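PDB 6WYN: esterase Rv0045c from Mycobacterium tuberculosis, which hydrolyses carboxylic esters, preferring short, straight-chain alkyl esters, with highest activity on four-atom chains, and is likely involved in ester and lipid metabolism. Local coordinates for residues V178-S183 / S281-D286; L275-S280 / R300-V305; G261-V266 / A290-R295; I86-G91 / E149-M154; G173-V178 / A271-V276. All blocks are in the same frame, centred on the assembly; numbering follows the deposited sequence.

Contact 1 (V178-S183 / S281-D286)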
# COMPACT_ATOMS: atom_id res chain seq x y z
N VAL A 178 -5.92 -6.06 1.13
CA VAL A 178 -5.40 -6.65 -0.13
C VAL A 178 -4.28 -7.62 0.20
O VAL A 178 -3.18 -7.19 0.59
CB VAL A 178 -5.03 -5.58 -1.15
CG1 VAL A 178 -4.52 -6.15 -2.46
CG2 VAL A 178 -6.23 -4.69 -1.41
N ASP A 179 -4.57 -8.92 -0.05
CA ASP A 179 -3.65 -10.07 0.06
C ASP A 179 -2.87 -10.07 1.38
O ASP A 179 -1.69 -10.36 1.36
CB ASP A 179 -2.71 -10.11 -1.15
CG ASP A 179 -2.30 -11.53 -1.56
OD1 ASP A 179 -3.20 -12.35 -1.73
OD2 ASP A 179 -1.07 -11.81 -1.65
N VAL A 180 -3.54 -9.89 2.50
CA VAL A 180 -2.88 -10.02 3.82
C VAL A 180 -3.88 -10.38 4.92
O VAL A 180 -5.03 -9.97 4.86
CB VAL A 180 -2.13 -8.71 4.14
CG1 VAL A 180 -3.12 -7.61 4.50
CG2 VAL A 180 -1.09 -8.92 5.24
N THR A 181 -3.37 -11.06 5.95
CA THR A 181 -4.00 -11.18 7.29
C THR A 181 -2.86 -11.01 8.31
O THR A 181 -1.70 -11.12 7.96
CB THR A 181 -4.71 -12.53 7.48
OG1 THR A 181 -3.68 -13.49 7.75
CG2 THR A 181 -5.52 -12.98 6.27
N PRO A 182 -3.15 -10.81 9.62
CA PRO A 182 -2.07 -10.76 10.61
C PRO A 182 -1.15 -11.98 10.52
O PRO A 182 0.07 -11.82 10.42
CB PRO A 182 -2.84 -10.73 11.91
CG PRO A 182 -4.07 -9.97 11.52
CD PRO A 182 -4.48 -10.59 10.20
N SER A 183 -1.73 -13.19 10.45
CA SER A 183 -0.93 -14.44 10.38
C SER A 183 -0.04 -14.45 9.14
O SER A 183 1.12 -14.89 9.22
CB SER A 183 -1.83 -15.66 10.46
OG SER A 183 -2.61 -15.62 11.64
N SER A 281 -1.11 -15.81 -5.80
CA SER A 281 -0.32 -15.48 -4.60
C SER A 281 -0.54 -16.59 -3.56
O SER A 281 -1.68 -16.81 -3.19
CB SER A 281 -0.69 -14.13 -4.04
OG SER A 281 -0.01 -13.94 -2.81
N GLY A 282 0.54 -17.15 -3.07
CA GLY A 282 0.56 -18.07 -1.92
C GLY A 282 0.61 -17.34 -0.59
O GLY A 282 0.58 -18.00 0.47
N PHE A 283 0.61 -16.01 -0.60
CA PHE A 283 0.88 -15.23 0.62
C PHE A 283 -0.15 -15.55 1.69
O PHE A 283 0.20 -15.75 2.88
CB PHE A 283 0.91 -13.75 0.26
CG PHE A 283 1.57 -12.89 1.29
CD1 PHE A 283 0.84 -12.35 2.32
CD2 PHE A 283 2.92 -12.61 1.20
CE1 PHE A 283 1.44 -11.53 3.27
CE2 PHE A 283 3.54 -11.80 2.15
CZ PHE A 283 2.78 -11.25 3.17
N VAL A 284 -1.42 -15.56 1.31
CA VAL A 284 -2.56 -15.85 2.19
C VAL A 284 -3.07 -17.26 1.86
O VAL A 284 -3.42 -17.49 0.70
CB VAL A 284 -3.66 -14.80 2.02
CG1 VAL A 284 -4.87 -15.12 2.93
CG2 VAL A 284 -3.09 -13.39 2.26
N THR A 285 -3.13 -18.14 2.87
CA THR A 285 -3.65 -19.52 2.74
C THR A 285 -5.15 -19.57 3.00
O THR A 285 -5.73 -18.64 3.63
CB THR A 285 -2.95 -20.45 3.74
OG1 THR A 285 -3.35 -20.07 5.05
CG2 THR A 285 -1.46 -20.40 3.56
N ASP A 286 -5.77 -20.68 2.62
CA ASP A 286 -7.20 -20.93 2.96
C ASP A 286 -7.39 -20.91 4.48
O ASP A 286 -8.39 -20.37 4.94
CB ASP A 286 -7.69 -22.26 2.38
CG ASP A 286 -7.81 -22.23 0.85
OD1 ASP A 286 -7.84 -21.13 0.26
OD2 ASP A 286 -7.82 -23.30 0.26
O HOH W 1 -2.82 -15.11 -1.31

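Contact 2 (L275-S280 / R300-V305)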
# COMPACT_ATOMS: atom_id res chain seq x y z
N LEU A 275 -11.72 -9.25 2.16
CA LEU A 275 -10.35 -9.63 1.79
C LEU A 275 -10.33 -9.78 0.30
O LEU A 275 -11.32 -10.33 -0.26
CB LEU A 275 -9.96 -10.92 2.52
CG LEU A 275 -8.66 -11.61 2.12
CD1 LEU A 275 -7.47 -10.73 2.49
CD2 LEU A 275 -8.54 -12.96 2.82
N VAL A 276 -9.22 -9.38 -0.32
CA VAL A 276 -8.96 -9.57 -1.76
C VAL A 276 -7.69 -10.38 -1.84
O VAL A 276 -6.64 -9.82 -1.39
CB VAL A 276 -8.87 -8.25 -2.55
CG1 VAL A 276 -8.60 -8.51 -4.03
CG2 VAL A 276 -10.11 -7.40 -2.39
N ARG A 277 -7.74 -11.60 -2.39
CA ARG A 277 -6.49 -12.35 -2.61
C ARG A 277 -6.10 -12.30 -4.07
O ARG A 277 -6.99 -12.27 -4.95
CB ARG A 277 -6.61 -13.82 -2.18
CG ARG A 277 -6.62 -14.09 -0.69
CD ARG A 277 -6.62 -15.60 -0.38
NE ARG A 277 -5.59 -16.16 -1.23
CZ ARG A 277 -5.79 -17.11 -2.17
NH1 ARG A 277 -6.97 -17.70 -2.26
NH2 ARG A 277 -4.81 -17.46 -3.02
N GLY A 278 -4.82 -12.40 -4.31
CA GLY A 278 -4.26 -12.77 -5.62
C GLY A 278 -4.32 -14.28 -5.80
O GLY A 278 -3.78 -14.98 -4.94
N GLY A 279 -5.03 -14.74 -6.82
CA GLY A 279 -5.17 -16.16 -7.22
C GLY A 279 -3.85 -16.87 -7.47
O GLY A 279 -3.79 -18.08 -7.24
N SER A 280 -2.81 -16.16 -7.91
CA SER A 280 -1.43 -16.69 -8.07
C SER A 280 -0.55 -16.32 -6.87
O SER A 280 0.64 -16.49 -6.95
CB SER A 280 -0.82 -16.21 -9.34
OG SER A 280 -1.68 -16.59 -10.40
N ARG A 300 -16.94 -10.09 5.17
CA ARG A 300 -17.84 -9.99 3.99
C ARG A 300 -17.44 -11.00 2.91
O ARG A 300 -18.17 -11.12 1.91
CB ARG A 300 -17.81 -8.59 3.40
CG ARG A 300 -18.47 -7.52 4.27
CD ARG A 300 -18.88 -6.42 3.32
NE ARG A 300 -19.37 -5.18 3.90
CZ ARG A 300 -20.56 -5.02 4.48
NH1 ARG A 300 -21.40 -6.03 4.59
NH2 ARG A 300 -20.91 -3.83 4.95
N GLY A 301 -16.31 -11.68 3.09
CA GLY A 301 -15.84 -12.74 2.19
C GLY A 301 -14.54 -12.37 1.53
O GLY A 301 -14.10 -11.19 1.64
N VAL A 302 -13.94 -13.34 0.87
CA VAL A 302 -12.70 -13.18 0.08
C VAL A 302 -13.08 -13.15 -1.40
O VAL A 302 -13.94 -13.99 -1.87
CB VAL A 302 -11.68 -14.28 0.37
CG1 VAL A 302 -12.19 -15.62 -0.10
CG2 VAL A 302 -10.34 -13.99 -0.26
N HIS A 303 -12.48 -12.22 -2.12
CA HIS A 303 -12.52 -12.18 -3.59
C HIS A 303 -11.18 -12.68 -4.06
O HIS A 303 -10.14 -12.14 -3.59
CB HIS A 303 -12.71 -10.77 -4.11
CG HIS A 303 -13.92 -10.15 -3.58
ND1 HIS A 303 -15.02 -9.98 -4.34
CD2 HIS A 303 -14.22 -9.73 -2.33
CE1 HIS A 303 -15.96 -9.46 -3.62
NE2 HIS A 303 -15.49 -9.24 -2.39
N ILE A 304 -11.19 -13.66 -4.94
CA ILE A 304 -9.92 -14.27 -5.39
C ILE A 304 -9.75 -13.80 -6.82
O ILE A 304 -10.63 -14.14 -7.64
CB ILE A 304 -9.95 -15.80 -5.21
CG1 ILE A 304 -10.17 -16.17 -3.74
CG2 ILE A 304 -8.68 -16.43 -5.77
CD1 ILE A 304 -10.41 -17.65 -3.51
N VAL A 305 -8.69 -13.02 -7.08
CA VAL A 305 -8.46 -12.35 -8.39
C VAL A 305 -7.53 -13.22 -9.20
O VAL A 305 -6.32 -13.32 -8.86
CB VAL A 305 -7.96 -10.90 -8.26
CG1 VAL A 305 -7.68 -10.28 -9.63
CG2 VAL A 305 -8.96 -10.06 -7.49

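Contact 3 (G261-V266 / A290-R295)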
# COMPACT_ATOMS: atom_id res chain seq x y z
N GLY A 261 -1.54 -8.88 19.61
CA GLY A 261 -2.26 -7.61 19.79
C GLY A 261 -3.09 -7.28 18.57
O GLY A 261 -4.18 -6.72 18.68
N LEU A 262 -2.58 -7.59 17.39
CA LEU A 262 -3.30 -7.26 16.14
C LEU A 262 -4.55 -8.16 15.99
O LEU A 262 -5.61 -7.62 15.62
CB LEU A 262 -2.29 -7.44 15.00
CG LEU A 262 -2.65 -6.75 13.70
CD1 LEU A 262 -2.93 -5.26 13.91
CD2 LEU A 262 -1.53 -6.97 12.70
N TRP A 263 -4.47 -9.46 16.31
CA TRP A 263 -5.68 -10.32 16.43
C TRP A 263 -6.65 -9.84 17.51
O TRP A 263 -7.85 -9.95 17.27
CB TRP A 263 -5.31 -11.79 16.63
CG TRP A 263 -4.87 -12.47 15.38
CD1 TRP A 263 -3.64 -13.00 15.13
CD2 TRP A 263 -5.64 -12.64 14.18
NE1 TRP A 263 -3.62 -13.57 13.89
CE2 TRP A 263 -4.83 -13.35 13.27
CE3 TRP A 263 -6.95 -12.30 13.80
CZ2 TRP A 263 -5.26 -13.68 11.99
CZ3 TRP A 263 -7.40 -12.65 12.54
CH2 TRP A 263 -6.57 -13.35 11.66
N ASP A 264 -6.19 -9.26 18.62
CA ASP A 264 -7.12 -8.66 19.62
C ASP A 264 -7.86 -7.51 18.98
O ASP A 264 -9.07 -7.36 19.27
CB ASP A 264 -6.42 -8.18 20.88
CG ASP A 264 -5.92 -9.35 21.69
OD1 ASP A 264 -6.56 -10.43 21.61
OD2 ASP A 264 -4.86 -9.21 22.28
N ASP A 265 -7.17 -6.71 18.17
CA ASP A 265 -7.80 -5.59 17.42
C ASP A 265 -8.87 -6.12 16.46
O ASP A 265 -9.93 -5.55 16.46
CB ASP A 265 -6.79 -4.74 16.66
CG ASP A 265 -5.90 -3.92 17.57
OD1 ASP A 265 -6.27 -3.75 18.78
OD2 ASP A 265 -4.83 -3.48 17.09
N VAL A 266 -8.59 -7.17 15.68
CA VAL A 266 -9.62 -7.84 14.81
C VAL A 266 -10.82 -8.30 15.65
O VAL A 266 -11.97 -8.06 15.23
CB VAL A 266 -9.03 -9.02 14.03
CG1 VAL A 266 -10.13 -9.77 13.27
CG2 VAL A 266 -7.92 -8.57 13.08
N ALA A 290 -9.89 -18.53 6.68
CA ALA A 290 -10.84 -19.05 7.69
C ALA A 290 -10.57 -18.41 9.05
O ALA A 290 -11.53 -18.14 9.79
CB ALA A 290 -10.73 -20.57 7.75
N GLU A 291 -9.31 -18.26 9.43
CA GLU A 291 -8.95 -17.64 10.76
C GLU A 291 -9.50 -16.21 10.79
O GLU A 291 -10.15 -15.79 11.77
CB GLU A 291 -7.43 -17.72 10.96
CG GLU A 291 -6.92 -17.01 12.21
CD GLU A 291 -5.42 -17.02 12.37
OE1 GLU A 291 -4.96 -17.08 13.55
OE2 GLU A 291 -4.70 -17.04 11.33
N LEU A 292 -9.37 -15.50 9.69
CA LEU A 292 -9.88 -14.11 9.62
C LEU A 292 -11.40 -14.12 9.75
O LEU A 292 -11.96 -13.28 10.51
CB LEU A 292 -9.43 -13.48 8.31
CG LEU A 292 -9.91 -12.06 8.07
CD1 LEU A 292 -9.48 -11.14 9.19
CD2 LEU A 292 -9.39 -11.57 6.74
N HIS A 293 -12.08 -15.07 9.10
CA HIS A 293 -13.55 -15.17 9.19
C HIS A 293 -13.95 -15.40 10.65
O HIS A 293 -14.89 -14.76 11.10
CB HIS A 293 -14.13 -16.28 8.27
CG HIS A 293 -15.57 -16.50 8.62
ND1 HIS A 293 -15.96 -17.50 9.49
CD2 HIS A 293 -16.66 -15.76 8.36
CE1 HIS A 293 -17.25 -17.38 9.73
NE2 HIS A 293 -17.71 -16.32 9.04
N ARG A 294 -13.28 -16.31 11.33
CA ARG A 294 -13.68 -16.72 12.71
C ARG A 294 -13.47 -15.56 13.69
O ARG A 294 -14.35 -15.35 14.54
CB ARG A 294 -12.90 -17.97 13.12
CG ARG A 294 -13.40 -19.24 12.44
CD ARG A 294 -12.94 -20.54 13.12
NE ARG A 294 -11.49 -20.49 13.21
CZ ARG A 294 -10.65 -20.92 12.27
NH1 ARG A 294 -11.15 -21.50 11.18
NH2 ARG A 294 -9.34 -20.77 12.42
N ARG A 295 -12.41 -14.77 13.53
CA ARG A 295 -12.09 -13.69 14.51
C ARG A 295 -12.87 -12.40 14.21
O ARG A 295 -13.31 -11.75 15.18
CB ARG A 295 -10.58 -13.42 14.54
CG ARG A 295 -9.75 -14.67 14.80
CD ARG A 295 -9.74 -15.08 16.26
NE ARG A 295 -8.40 -15.43 16.70
CZ ARG A 295 -7.62 -14.64 17.43
NH1 ARG A 295 -8.05 -13.45 17.80
NH2 ARG A 295 -6.41 -15.04 17.78

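Contact 4 (I86-G91 / E149-M154)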
# COMPACT_ATOMS: atom_id res chain seq x y z
N ILE A 86 -9.50 6.05 1.81
CA ILE A 86 -8.06 6.06 2.14
C ILE A 86 -7.41 4.78 1.63
O ILE A 86 -7.96 3.71 1.92
CB ILE A 86 -7.91 6.21 3.66
CG1 ILE A 86 -8.61 7.47 4.18
CG2 ILE A 86 -6.44 6.19 4.01
CD1 ILE A 86 -8.89 7.40 5.68
N PHE A 87 -6.27 4.89 0.98
CA PHE A 87 -5.49 3.74 0.46
C PHE A 87 -4.14 3.72 1.18
O PHE A 87 -3.50 4.80 1.24
CB PHE A 87 -5.31 3.88 -1.04
CG PHE A 87 -6.54 3.70 -1.87
CD1 PHE A 87 -7.34 4.78 -2.20
CD2 PHE A 87 -6.88 2.45 -2.37
CE1 PHE A 87 -8.47 4.63 -3.00
CE2 PHE A 87 -8.03 2.28 -3.13
CZ PHE A 87 -8.81 3.37 -3.46
N LEU A 88 -3.74 2.55 1.66
CA LEU A 88 -2.43 2.33 2.33
C LEU A 88 -1.69 1.24 1.56
O LEU A 88 -2.17 0.10 1.56
CB LEU A 88 -2.67 1.96 3.78
CG LEU A 88 -3.57 2.93 4.55
CD1 LEU A 88 -3.70 2.52 6.00
CD2 LEU A 88 -2.97 4.34 4.56
N HIS A 89 -0.56 1.59 0.97
CA HIS A 89 0.31 0.66 0.21
C HIS A 89 1.03 -0.38 1.08
O HIS A 89 0.96 -0.38 2.34
CB HIS A 89 1.33 1.50 -0.55
CG HIS A 89 2.27 2.23 0.35
ND1 HIS A 89 3.37 1.60 0.92
CD2 HIS A 89 2.32 3.54 0.72
CE1 HIS A 89 4.03 2.50 1.64
NE2 HIS A 89 3.43 3.69 1.50
N GLY A 90 1.76 -1.26 0.41
CA GLY A 90 2.52 -2.33 1.10
C GLY A 90 3.94 -1.93 1.46
O GLY A 90 4.46 -0.85 1.02
N GLY A 91 4.62 -2.80 2.20
CA GLY A 91 6.09 -2.73 2.33
C GLY A 91 6.78 -2.53 1.00
O GLY A 91 6.48 -3.27 0.01
N GLU A 149 -15.18 6.96 5.09
CA GLU A 149 -15.62 5.69 5.73
C GLU A 149 -14.66 4.53 5.37
O GLU A 149 -14.28 3.83 6.34
CB GLU A 149 -17.05 5.35 5.31
CG GLU A 149 -18.09 6.21 6.01
CD GLU A 149 -19.34 6.53 5.19
OE1 GLU A 149 -19.30 6.40 3.94
OE2 GLU A 149 -20.36 6.93 5.82
N PHE A 150 -14.26 4.35 4.09
CA PHE A 150 -13.58 3.14 3.55
C PHE A 150 -12.06 3.27 3.58
O PHE A 150 -11.50 4.26 3.10
CB PHE A 150 -14.05 2.85 2.11
CG PHE A 150 -15.54 3.02 1.94
CD1 PHE A 150 -16.10 4.29 1.76
CD2 PHE A 150 -16.40 1.95 2.12
CE1 PHE A 150 -17.47 4.47 1.67
CE2 PHE A 150 -17.78 2.13 2.02
CZ PHE A 150 -18.32 3.38 1.80
N VAL A 151 -11.38 2.24 4.08
CA VAL A 151 -9.91 2.12 4.04
C VAL A 151 -9.54 0.85 3.30
O VAL A 151 -9.98 -0.22 3.70
CB VAL A 151 -9.29 2.17 5.43
CG1 VAL A 151 -7.78 2.17 5.39
CG2 VAL A 151 -9.82 3.40 6.16
N VAL A 152 -8.73 1.01 2.27
CA VAL A 152 -8.14 -0.08 1.49
C VAL A 152 -6.67 -0.12 1.83
O VAL A 152 -6.02 0.90 1.60
CB VAL A 152 -8.35 0.16 0.00
CG1 VAL A 152 -7.74 -0.95 -0.83
CG2 VAL A 152 -9.81 0.39 -0.30
N GLY A 153 -6.19 -1.27 2.29
CA GLY A 153 -4.78 -1.44 2.64
C GLY A 153 -4.22 -2.70 2.05
O GLY A 153 -4.82 -3.79 2.27
N MET A 154 -3.06 -2.60 1.44
CA MET A 154 -2.36 -3.80 0.93
C MET A 154 -1.22 -4.21 1.87
O MET A 154 -0.39 -3.35 2.28
CB MET A 154 -1.82 -3.53 -0.47
CG MET A 154 -1.20 -4.74 -1.10
SD MET A 154 0.57 -4.45 -1.17
CE MET A 154 1.17 -5.99 -1.86

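Contact 5 (G173-V178 / A271-V276)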
# COMPACT_ATOMS: atom_id res chain seq x y z
N GLY A 173 -15.33 3.10 8.57
CA GLY A 173 -16.61 2.39 8.46
C GLY A 173 -16.41 0.98 7.94
O GLY A 173 -17.17 0.08 8.36
N GLU A 174 -15.40 0.76 7.08
CA GLU A 174 -15.28 -0.46 6.25
C GLU A 174 -13.81 -0.67 5.86
O GLU A 174 -13.16 0.33 5.53
CB GLU A 174 -16.24 -0.19 5.11
CG GLU A 174 -16.41 -1.30 4.14
CD GLU A 174 -17.62 -2.17 4.39
OE1 GLU A 174 -18.65 -1.68 4.94
OE2 GLU A 174 -17.53 -3.33 4.00
N LEU A 175 -13.29 -1.90 5.99
CA LEU A 175 -11.90 -2.25 5.63
C LEU A 175 -11.90 -3.14 4.39
O LEU A 175 -12.67 -4.14 4.34
CB LEU A 175 -11.19 -3.00 6.75
CG LEU A 175 -10.89 -2.21 8.01
CD1 LEU A 175 -10.63 -3.12 9.19
CD2 LEU A 175 -9.71 -1.30 7.78
N VAL A 176 -10.99 -2.87 3.47
CA VAL A 176 -10.64 -3.81 2.38
C VAL A 176 -9.16 -4.12 2.55
O VAL A 176 -8.34 -3.18 2.45
CB VAL A 176 -10.98 -3.23 1.00
CG1 VAL A 176 -10.62 -4.22 -0.07
CG2 VAL A 176 -12.44 -2.80 0.89
N LEU A 177 -8.86 -5.39 2.83
CA LEU A 177 -7.49 -5.92 2.98
C LEU A 177 -7.06 -6.48 1.64
O LEU A 177 -7.78 -7.42 1.11
CB LEU A 177 -7.47 -7.02 4.05
CG LEU A 177 -7.82 -6.59 5.48
CD1 LEU A 177 -7.69 -7.79 6.40
CD2 LEU A 177 -6.89 -5.49 5.99
N VAL A 178 -5.92 -6.06 1.13
CA VAL A 178 -5.40 -6.65 -0.13
C VAL A 178 -4.28 -7.62 0.20
O VAL A 178 -3.18 -7.19 0.59
CB VAL A 178 -5.03 -5.58 -1.15
CG1 VAL A 178 -4.52 -6.15 -2.46
CG2 VAL A 178 -6.23 -4.69 -1.41
N ALA A 271 -15.81 -2.48 12.23
CA ALA A 271 -15.80 -2.28 10.76
C ALA A 271 -15.86 -3.63 10.04
O ALA A 271 -15.07 -4.51 10.31
CB ALA A 271 -14.56 -1.53 10.38
N PRO A 272 -16.79 -3.84 9.09
CA PRO A 272 -16.73 -5.00 8.21
C PRO A 272 -15.41 -5.10 7.45
O PRO A 272 -14.83 -4.08 7.09
CB PRO A 272 -17.90 -4.77 7.24
CG PRO A 272 -18.87 -3.93 8.06
CD PRO A 272 -17.95 -2.99 8.82
N ILE A 273 -14.94 -6.31 7.27
CA ILE A 273 -13.68 -6.63 6.55
C ILE A 273 -13.96 -7.43 5.30
O ILE A 273 -14.63 -8.49 5.39
CB ILE A 273 -12.74 -7.42 7.46
CG1 ILE A 273 -12.35 -6.60 8.70
CG2 ILE A 273 -11.51 -7.85 6.65
CD1 ILE A 273 -11.59 -7.40 9.73
N THR A 274 -13.45 -6.94 4.17
CA THR A 274 -13.43 -7.67 2.88
C THR A 274 -11.98 -8.05 2.63
O THR A 274 -11.13 -7.20 2.80
CB THR A 274 -14.02 -6.83 1.74
OG1 THR A 274 -15.38 -6.55 2.11
CG2 THR A 274 -13.95 -7.54 0.41
N LEU A 275 -11.72 -9.25 2.16
CA LEU A 275 -10.35 -9.63 1.79
C LEU A 275 -10.33 -9.78 0.30
O LEU A 275 -11.32 -10.33 -0.26
CB LEU A 275 -9.96 -10.92 2.52
CG LEU A 275 -8.66 -11.61 2.12
CD1 LEU A 275 -7.47 -10.73 2.49
CD2 LEU A 275 -8.54 -12.96 2.82
N VAL A 276 -9.22 -9.38 -0.32
CA VAL A 276 -8.96 -9.57 -1.76
C VAL A 276 -7.69 -10.38 -1.84
O VAL A 276 -6.64 -9.82 -1.39
CB VAL A 276 -8.87 -8.25 -2.55
CG1 VAL A 276 -8.60 -8.51 -4.03
CG2 VAL A 276 -10.11 -7.40 -2.39

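Contact 1 (V178-S183 / S281-D286)
Asp179 and Ser281 make the direct polar link between the two segments. Ser281 OG donates to Asp179 OD2 at 2.6 Å, approaching on the syn lone pair, the side facing the other carboxylate oxygen. The hydroxyl is aimed there because OG lies anti to its own backbone N (chi1 174°). The same OG accepts from Phe283 N at 3.1 Å, closing an ST turn, so a small residue with one hydroxyl serves both as donor and acceptor. A water supports the other oxygen: it lies 2.8 Å from Asp179 OD1 and 2.8 Å from Ser281 O, and it accepts from Val284 N. Outside the two segments, OD2 also pairs with His310 ND1 and OD1 with the backbone N of Gly278.

Apolar contacts lie along the backbone that carries this carboxylate. Val284 CG2 presses on the carbonyl carbon of Asp179 at 3.4 Å, while its other methyl, CG1, meets Thr181 CG2 at 4.0 Å. The Phe283 ring brings CE1 to 4.1 Å from Val180 CG2, the two side chains running side by side, and the same ring stacks on that of His310. Branched and aromatic carbons thus enclose a buried acid whose polar contacts are specific donors, one of them a water.

Asp179 is the inferred acid of the Ser-His-Asp triad of this alpha/beta hydrolase. With several donors meeting its two oxygens, the carboxylate should be held against rotation about its CB-CG bond, and the place of Ser281 is consistent with a second-shell residue that positions OD2 for His310.

Contact 2 (L275-S280 / R300-V305)
Arg277 rises from the sheet beside the neighbouring strand, its long side chain touching Val302 and Ile304. Its CB is 4.2 Å from Val302 CG2, and CG comes closer to that methyl, 3.7 Å, with CD just beyond. Here the chain bends (chi3 46°), turning the guanidinium toward the C-terminal end of the strand until NH1 sits 3.7 Å from Ile304 CD1. NH2 reaches past both segments to the carbonyl oxygen of Ser281. Arginine suits this place because its methylenes can lie on valine and isoleucine while the charged tip finds a polar partner at the sheet margin.

On the same face, Leu275 and Val302 run side by side, CD2 of the leucine meeting CG2 of the valine at 3.7 Å. Thr289 of helix 286-295 packs against this face. Across the sheet, Val276 CG1 meets Val305 CG2 at 3.8 Å beneath helix 317-328, and the His303 ring brings its CD2 edge, in plane, to 3.6 Å from Leu275 O.

Five backbone bonds join the strands, from Leu275 N to Gly301 O at one end to Gly279 N on Val305 O at the other. In this last one the donor sits above the carbonyl plane, 46° out of it and off the lone pairs, where the first chain is leaving the sheet. Gly301 has a positive phi (117°) at which a CB would jam against the preceding carbonyl oxygen, so glycine fits.

The pairing is parallel, and helix 286-295 connects the two strands in a beta-alpha-beta crossover, the repeating connection of the alpha/beta hydrolase sheet, whose edge here is strand 299-305.

Contact 3 (G261-V266 / A290-R295)
Trp263 carries this helix pair, with Glu291 and Arg295 approaching its indole from helix 290-295. The carboxylate lies over one face of the ring: Glu291 OE1 is 3.4 Å above the plane, displaced toward the rim, and CD stands 3.4 Å from Trp263 CZ2. The two planes are 30° apart, so the acid leans on the ring instead of stacking flat. Arg295 crosses the tryptophan at about a right angle. Its CB and CG pass 3.8 Å from Trp263 CZ3, and the bent chain (chi2 -77°) folds the guanidinium back over the root of the indole, NH1 reaching 3.4 Å from Trp263 CB. At the six-membered end, Leu292 CA sits at the ring edge, near its plane, and Leu292 CD1 lies 4.2 Å from Trp263 CZ3. About one turn further along the first helix, Val266 CG1 packs against Arg295 CB at 3.9 Å.

The polar ends are fixed by a second shell. Glu291 OE2 bonds to Ser183 OG, which also takes a weak bond from Trp263 NE1, so one serine meets both the acid and, weakly, the indole. Arg295 NH1 forms a salt bridge with Asp267 just past the first segment. A broad flat tryptophan suits this place because its indole can take a carboxylate and the aliphatic stem of an arginine together.

The axes of these short helical segments pass 10.5 Å apart at 54°, a distance bridged by the large side chains. It is helix-on-helix packing on one side of the central sheet, as in alpha/beta hydrolases, joining the helices that precede and follow strand 273-278.

Contact 4 (I86-G91 / E149-M154)
With CG anti to the carbonyl carbon (chi1 -69°), Phe87 lays its ring beside Val152, bringing CD2 to 3.6 Å from Val152 CB; the two side chains point the same way. Met154 instead sends CG anti to the backbone N (chi1 -176°) and bends at chi2, which sets SD 3.7 Å from Gly90 CA. Glycine belongs at that point, since a side chain there would run into the sulfur. On the other face of the sheet, Ile86 CD1 meets Val151 CG2 and Leu88 CD1 meets Val151 CG1, both at 4.1 Å, with helix 156-167 packing on Leu88 and Val151, while helix 99-105 covers the phenylalanine face. Beta-branched and bulky apolar residues suit strands buried from both sides.

Four backbone bonds tie the strands in parallel, from Ile86 N on Phe150 O to Met154 N on Leu88 O, the latter 2.8 Å long. Beyond the strand, His89 ND1 donates in its ring plane to Gly90 O at 2.7 Å, in the turn that leads to Gly91, a residue involved in substrate selectivity.

Two parallel strands ending side by side at the active site mark the alpha/beta hydrolase core: Gly153 and Met154 open the nucleophile elbow, the GxSxG turn that carries Ser155, the inferred nucleophile.

Contact 5 (G173-V178 / A271-V276)
Leu175 N donates to Pro272 O at 2.9 Å with an N-H...O angle of 174°, the first of four backbone bonds between these strands. Thr274 N on Leu175 O, Leu177 N on Thr274 O, and Val276 N on Leu177 O at 2.8 Å continue the ladder. At its start Pro272 has no N-H to give, so proline fits a place where only its carbonyl is used; its CD touches Gly173 O at 3.2 Å. The Glu174 side chain crosses that of Pro272 at about a right angle, OE2 lying 3.6 Å from Pro272 CB, and its charge is met by a salt bridge to Arg300 on strand 299-305.

All the bridges are parallel, and the pair forms part of the central sheet of the alpha/beta hydrolase fold, with strand 174-178 leading directly to Asp179, the inferred triad acid.

On one face Leu175 and Ile273 point the same way, CD1 to CG1 at 3.9 Å, and Leu177 CD1 reaches over to Ile273 CG2 at 3.8 Å. Both leucines hold CG anti to the carbonyl carbon (chi1 -69° and -64°), which sends their branches toward the isoleucine. Leu275 CD1 lies 4.0 Å from Leu177 CB. Across the sheet, Val176 CG1 meets Val276 CG2 at 4.0 Å; branched valines suit this extended backbone, and helix 317-328 packs over them.

Overall arrangement
Contacts 4, 5 and 2 follow one another across the same sheet, in the strand order 85-88, 150-154, 174-178, 273-278, 299-305. Contacts 4 and 5 have centres about 9 Å apart, contacts 5 and 2 about 11 Å, and the latter two share Leu275 and Val276. Contact 1 sits at the C-terminal ends of the strands, its centre about 9 Å from that of contact 2, and shares Val178 with contact 5. Contact 3 packs two helices on one side of the sheet, Leu292 touching Leu177 and Leu275. Along the chain contact 4 closes before the others open, while contacts 1, 2, 3 and 5 interleave. The strand pairs thus build the sheet whose C-terminal end carries the inferred triad residues Ser155 and Asp179.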